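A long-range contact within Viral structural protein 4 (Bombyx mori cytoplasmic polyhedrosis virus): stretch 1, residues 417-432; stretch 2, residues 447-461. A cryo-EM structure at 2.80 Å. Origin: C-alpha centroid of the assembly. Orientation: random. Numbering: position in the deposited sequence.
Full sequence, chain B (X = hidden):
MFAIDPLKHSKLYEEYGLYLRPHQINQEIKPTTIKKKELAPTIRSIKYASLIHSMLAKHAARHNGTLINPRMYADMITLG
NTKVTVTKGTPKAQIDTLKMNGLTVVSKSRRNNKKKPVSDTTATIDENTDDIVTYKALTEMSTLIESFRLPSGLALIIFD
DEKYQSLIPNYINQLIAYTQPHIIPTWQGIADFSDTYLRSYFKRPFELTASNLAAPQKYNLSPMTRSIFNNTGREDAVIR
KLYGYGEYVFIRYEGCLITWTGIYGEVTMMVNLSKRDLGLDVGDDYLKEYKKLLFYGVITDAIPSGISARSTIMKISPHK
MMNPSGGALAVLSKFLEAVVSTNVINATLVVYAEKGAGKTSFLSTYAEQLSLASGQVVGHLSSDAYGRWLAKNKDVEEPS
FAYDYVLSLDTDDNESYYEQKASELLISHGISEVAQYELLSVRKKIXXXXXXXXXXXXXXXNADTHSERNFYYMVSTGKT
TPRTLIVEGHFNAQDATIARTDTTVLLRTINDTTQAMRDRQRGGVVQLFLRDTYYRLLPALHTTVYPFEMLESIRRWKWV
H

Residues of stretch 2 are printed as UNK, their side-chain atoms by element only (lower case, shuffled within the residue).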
# COMPACT_ATOMS: atom_id res chain seq x y z
N TYR B 417 37.54 -9.82 18.41
CA TYR B 417 36.86 -9.56 19.67
C TYR B 417 35.86 -10.67 20.00
O TYR B 417 35.79 -11.14 21.14
CB TYR B 417 36.16 -8.21 19.60
CG TYR B 417 35.38 -7.82 20.83
CD1 TYR B 417 36.04 -7.39 21.98
CD2 TYR B 417 33.99 -7.88 20.85
CE1 TYR B 417 35.33 -7.04 23.10
CE2 TYR B 417 33.28 -7.52 21.97
CZ TYR B 417 33.96 -7.10 23.09
OH TYR B 417 33.25 -6.75 24.22
N TYR B 418 35.10 -11.11 18.99
CA TYR B 418 34.12 -12.16 19.21
C TYR B 418 34.77 -13.50 19.50
O TYR B 418 34.19 -14.33 20.22
CB TYR B 418 33.19 -12.28 18.01
CG TYR B 418 32.37 -11.05 17.73
CD1 TYR B 418 31.38 -10.65 18.62
CD2 TYR B 418 32.53 -10.34 16.56
CE1 TYR B 418 30.62 -9.53 18.37
CE2 TYR B 418 31.76 -9.24 16.29
CZ TYR B 418 30.81 -8.84 17.20
OH TYR B 418 30.04 -7.74 16.93
N GLU B 419 35.98 -13.73 18.98
CA GLU B 419 36.71 -14.95 19.29
C GLU B 419 37.13 -14.98 20.75
O GLU B 419 37.06 -16.03 21.40
CB GLU B 419 37.92 -15.07 18.37
CG GLU B 419 37.54 -15.19 16.91
CD GLU B 419 38.73 -15.26 15.99
OE1 GLU B 419 39.87 -15.09 16.46
OE2 GLU B 419 38.53 -15.48 14.78
N GLN B 420 37.53 -13.83 21.29
CA GLN B 420 37.87 -13.73 22.70
C GLN B 420 36.65 -13.94 23.59
O GLN B 420 36.73 -14.65 24.60
CB GLN B 420 38.50 -12.36 22.96
CG GLN B 420 39.82 -12.17 22.25
CD GLN B 420 40.32 -10.75 22.31
OE1 GLN B 420 39.64 -9.86 22.82
NE2 GLN B 420 41.51 -10.52 21.77
N LYS B 421 35.52 -13.34 23.22
CA LYS B 421 34.31 -13.51 24.02
C LYS B 421 33.80 -14.95 23.97
O LYS B 421 33.39 -15.50 24.99
CB LYS B 421 33.22 -12.54 23.56
CG LYS B 421 33.63 -11.08 23.62
CD LYS B 421 33.99 -10.63 25.02
CE LYS B 421 32.78 -10.51 25.92
NZ LYS B 421 33.14 -9.95 27.24
N ALA B 422 33.88 -15.59 22.80
CA ALA B 422 33.45 -16.98 22.68
C ALA B 422 34.41 -17.92 23.40
O ALA B 422 33.97 -18.93 23.97
CB ALA B 422 33.32 -17.37 21.21
N SER B 423 35.70 -17.60 23.42
CA SER B 423 36.66 -18.44 24.13
C SER B 423 36.46 -18.35 25.64
O SER B 423 36.53 -19.36 26.35
CB SER B 423 38.08 -18.05 23.75
OG SER B 423 39.03 -18.86 24.42
N GLU B 424 36.17 -17.14 26.15
CA GLU B 424 35.84 -17.00 27.57
C GLU B 424 34.53 -17.71 27.90
O GLU B 424 34.40 -18.31 28.98
CB GLU B 424 35.74 -15.53 27.94
CG GLU B 424 37.06 -14.80 27.89
CD GLU B 424 36.92 -13.33 28.21
OE1 GLU B 424 35.77 -12.87 28.37
OE2 GLU B 424 37.95 -12.63 28.28
N LEU B 425 33.57 -17.68 26.98
CA LEU B 425 32.30 -18.36 27.18
C LEU B 425 32.47 -19.87 27.19
O LEU B 425 31.76 -20.57 27.91
CB LEU B 425 31.34 -17.93 26.08
CG LEU B 425 29.88 -18.34 26.21
CD1 LEU B 425 29.33 -17.66 27.43
CD2 LEU B 425 29.12 -17.92 24.97
N LEU B 426 33.42 -20.39 26.40
CA LEU B 426 33.68 -21.83 26.41
C LEU B 426 34.44 -22.26 27.65
O LEU B 426 34.20 -23.35 28.17
CB LEU B 426 34.45 -22.23 25.15
CG LEU B 426 33.70 -22.23 23.83
CD1 LEU B 426 34.67 -22.40 22.67
CD2 LEU B 426 32.68 -23.34 23.80
N ILE B 427 35.36 -21.42 28.13
CA ILE B 427 36.07 -21.72 29.38
C ILE B 427 35.10 -21.72 30.56
O ILE B 427 35.22 -22.55 31.47
CB ILE B 427 37.24 -20.73 29.58
CG1 ILE B 427 38.33 -20.99 28.54
CG2 ILE B 427 37.85 -20.82 30.97
CD1 ILE B 427 38.95 -22.37 28.64
N SER B 428 34.09 -20.85 30.53
CA SER B 428 33.12 -20.79 31.63
C SER B 428 32.24 -22.04 31.73
O SER B 428 31.62 -22.26 32.78
CB SER B 428 32.22 -19.56 31.48
OG SER B 428 31.38 -19.68 30.36
N HIS B 429 32.16 -22.86 30.68
CA HIS B 429 31.47 -24.14 30.74
C HIS B 429 32.42 -25.33 30.78
O HIS B 429 31.98 -26.47 30.61
CB HIS B 429 30.53 -24.29 29.55
CG HIS B 429 29.35 -23.37 29.58
ND1 HIS B 429 29.36 -22.13 29.00
CD2 HIS B 429 28.12 -23.52 30.13
CE1 HIS B 429 28.19 -21.54 29.19
NE2 HIS B 429 27.42 -22.37 29.87
N GLY B 430 33.71 -25.09 31.00
CA GLY B 430 34.65 -26.18 31.05
C GLY B 430 34.98 -26.81 29.72
O GLY B 430 35.50 -27.93 29.68
N ILE B 431 34.69 -26.12 28.62
CA ILE B 431 34.98 -26.61 27.28
C ILE B 431 36.36 -26.14 26.88
O ILE B 431 36.66 -24.94 26.95
CB ILE B 431 33.93 -26.13 26.26
CG1 ILE B 431 32.52 -26.55 26.68
CG2 ILE B 431 34.24 -26.65 24.88
CD1 ILE B 431 32.32 -28.04 26.73
N SER B 432 37.22 -27.07 26.49
CA SER B 432 38.55 -26.73 26.00
C SER B 432 38.93 -27.47 24.73
O SER B 432 39.89 -27.05 24.07
CB SER B 432 39.60 -27.04 27.08
OG SER B 432 39.39 -26.26 28.24
N UNK B 447 21.97 -23.73 24.29
CA UNK B 447 21.99 -22.93 25.51
C UNK B 447 23.22 -22.02 25.58
O UNK B 447 23.16 -20.93 26.15
n UNK B 447 20.52 -22.66 30.78
c UNK B 447 21.64 -24.21 29.19
c UNK B 447 21.68 -23.56 30.56
c UNK B 447 21.81 -23.18 28.08
c UNK B 447 21.93 -23.86 26.72
N UNK B 448 24.33 -22.43 24.96
CA UNK B 448 25.53 -21.60 24.88
C UNK B 448 25.49 -20.64 23.71
O UNK B 448 26.02 -19.52 23.80
s UNK B 448 28.24 -24.63 25.60
c UNK B 448 26.89 -23.49 25.89
c UNK B 448 29.61 -23.53 25.86
c UNK B 448 26.75 -22.50 24.76
N UNK B 449 24.87 -21.04 22.60
CA UNK B 449 24.72 -20.14 21.46
C UNK B 449 23.77 -19.00 21.76
O UNK B 449 23.88 -17.94 21.13
s UNK B 449 24.56 -22.90 18.40
c UNK B 449 25.71 -24.26 18.42
c UNK B 449 25.20 -21.96 19.78
c UNK B 449 24.24 -20.91 20.24
N UNK B 450 22.83 -19.18 22.69
CA UNK B 450 22.00 -18.05 23.11
C UNK B 450 22.82 -17.00 23.85
O UNK B 450 22.61 -15.80 23.68
c UNK B 450 19.83 -19.33 23.18
o UNK B 450 19.73 -19.10 21.96
o UNK B 450 19.11 -20.15 23.78
c UNK B 450 20.85 -18.54 23.97
N UNK B 451 23.79 -17.44 24.66
CA UNK B 451 24.69 -16.51 25.32
C UNK B 451 25.62 -15.82 24.31
O UNK B 451 25.93 -14.63 24.45
o UNK B 451 26.47 -19.10 28.14
c UNK B 451 24.63 -17.72 27.54
c UNK B 451 25.49 -17.26 26.38
o UNK B 451 24.83 -18.92 29.58
c UNK B 451 25.36 -18.65 28.48
N UNK B 452 26.03 -16.55 23.28
CA UNK B 452 26.79 -15.93 22.20
C UNK B 452 25.94 -14.92 21.42
O UNK B 452 26.46 -13.89 20.98
s UNK B 452 29.85 -15.91 21.10
c UNK B 452 27.35 -17.00 21.27
c UNK B 452 28.36 -16.47 20.28
c UNK B 452 30.46 -14.72 19.92
N UNK B 453 24.64 -15.18 21.26
CA UNK B 453 23.78 -14.17 20.64
C UNK B 453 23.60 -12.96 21.54
O UNK B 453 23.45 -11.84 21.03
c UNK B 453 22.48 -15.73 19.15
c UNK B 453 22.41 -14.76 20.29
n UNK B 453 21.59 -16.71 19.15
o UNK B 453 23.28 -15.58 18.24
N UNK B 454 23.63 -13.15 22.85
CA UNK B 454 23.61 -12.02 23.78
C UNK B 454 24.88 -11.19 23.69
O UNK B 454 24.83 -9.97 23.90
c UNK B 454 22.07 -13.10 25.51
c UNK B 454 23.43 -12.51 25.22
o UNK B 454 20.87 -14.02 27.34
o UNK B 454 23.00 -13.61 27.63
c UNK B 454 21.97 -13.61 26.93
N UNK B 455 26.02 -11.80 23.40
CA UNK B 455 27.21 -10.96 23.24
C UNK B 455 27.30 -10.40 21.83
O UNK B 455 27.99 -9.40 21.60
c UNK B 455 29.59 -10.76 24.05
c UNK B 455 28.49 -11.72 23.65
c UNK B 455 28.96 -12.65 22.60
N UNK B 456 26.57 -10.97 20.86
CA UNK B 456 26.52 -10.38 19.53
C UNK B 456 25.57 -9.19 19.45
O UNK B 456 25.84 -8.24 18.71
c UNK B 456 28.20 -11.92 17.27
c UNK B 456 26.37 -13.54 17.23
c UNK B 456 26.10 -11.43 18.49
c UNK B 456 27.08 -12.51 18.06
N UNK B 457 24.45 -9.23 20.18
CA UNK B 457 23.40 -8.22 20.03
C UNK B 457 23.84 -6.84 20.52
O UNK B 457 23.34 -5.83 20.01
c UNK B 457 20.49 -7.89 19.03
c UNK B 457 22.29 -8.76 22.24
c UNK B 457 22.12 -8.71 20.75
c UNK B 457 20.90 -7.85 20.43
N UNK B 458 24.82 -6.77 21.43
CA UNK B 458 25.26 -5.49 21.98
C UNK B 458 25.99 -4.63 20.97
O UNK B 458 26.10 -3.42 21.18
c UNK B 458 26.15 -5.73 23.19
N UNK B 459 26.46 -5.21 19.87
CA UNK B 459 27.23 -4.49 18.87
C UNK B 459 26.41 -4.16 17.64
O UNK B 459 26.94 -3.54 16.71
c UNK B 459 29.29 -5.70 19.67
c UNK B 459 28.45 -5.32 18.48
o UNK B 459 30.32 -3.55 19.74
c UNK B 459 29.86 -4.50 20.37
n UNK B 459 29.82 -4.52 21.69
N UNK B 460 25.14 -4.55 17.60
CA UNK B 460 24.27 -4.28 16.47
C UNK B 460 23.03 -3.50 16.87
O UNK B 460 22.22 -3.16 16.01
c UNK B 460 24.75 -6.36 14.85
c UNK B 460 23.94 -7.32 14.03
c UNK B 460 23.83 -5.59 15.80
c UNK B 460 25.85 -7.11 15.57
N UNK B 461 22.87 -3.19 18.15
CA UNK B 461 21.60 -2.71 18.69
C UNK B 461 21.44 -1.21 18.55
O UNK B 461 20.31 -0.72 18.43
o UNK B 461 19.04 -3.40 22.84
o UNK B 461 21.20 -3.82 22.73
c UNK B 461 21.50 -3.12 20.16
c UNK B 461 20.15 -2.95 20.79
c UNK B 461 20.13 -3.42 22.23

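Position 447 carries four carbons in a row ending in nitrogen and makes no contact with stretch 1, which defines Lys-447. Position 448 has two carbons, a sulfur and a terminal carbon, unbranched; the terminal carbon lies against Leu-426 CD2 and Ile-431 CG1, and the carbon before the sulfur, with the sulfur itself, lies over the His-429 ring. This is Met-448. Its CE is 3.7 Å from Leu-426 CD2 and 4.3 Å from Ile-431 CG1, while its CG sits 4.1 Å from the centroid of the His-429 ring, 11° off the normal, and its SD 4.5 Å from the same centroid, so the thioether covers one ring face.

Position 449 repeats that unbranched pattern, but its CA-to-CB bond points away from stretch 1: Met-449. At 450, two carbons, the second carrying two oxygens, touch nothing on stretch 1 and make Asp-450. Position 451 has three carbons, the third carrying two oxygens, one of which approaches His-429 CE1 and Leu-425 CD1: Glu-451. Its OE1 lies 3.2 Å from His-429 CE1, near the ring plane, and 3.3 Å from Leu-425 CD1; both neighbours are carbons, so neither approach is a hydrogen bond.

Position 452 again has two carbons, sulfur and carbon, the sulfur against Ala-422 CB and the last carbon near Tyr-418 CB: Met-452. Its SD is 3.8 Å from Ala-422 CB and its CE 4.1 Å from Tyr-418 CB. Positions 453, two carbons with one oxygen and one nitrogen on the second, and 454, three carbons ending in two oxygens, are both out of reach: Asn-453 and Glu-454.

At 455 one carbon carries two more, one meeting Lys-421 CE, hence Val-455; CG2 to Lys-421 CE is 3.7 Å. Position 456 has four carbons forked at the second, one tip over the Tyr-418 ring: Leu-456. Its CD2 stands 3.9 Å from the ring centroid, 26° off the normal, a CH-pi contact over the face. Position 457, four carbons forked at the first, one arm two carbons long, points away: Ile-457. A lone carbon at 458, without contact, gives Ala-458.

Position 459 has three carbons, the third bearing one oxygen and one nitrogen; its CB lies 3.3 Å from Tyr-418 OH, and it is Gln-459. Position 460, four carbons forked at the second, brings one tip near Tyr-418 OH: Leu-460, CD1 to OH 4.5 Å. Three carbons ending in two oxygens at 461, out of reach, make Glu-461.

The two helices run roughly antiparallel, at 146°, with axes 10.5 Å apart at closest approach. No hydrogen bond crosses between the stretches; the 676 Å² buried is mostly packing of side chains. Tyr-418 anchors one end against Leu-456 and Gln-459, Met-452 fills the middle, and Met-448 packs at the other end, where His-429 is steadied by its ND1 donating to Leu-425 O at 3.1 Å.

Stretch 2, residues 447-461: KMMDEMNEVLIAQLE
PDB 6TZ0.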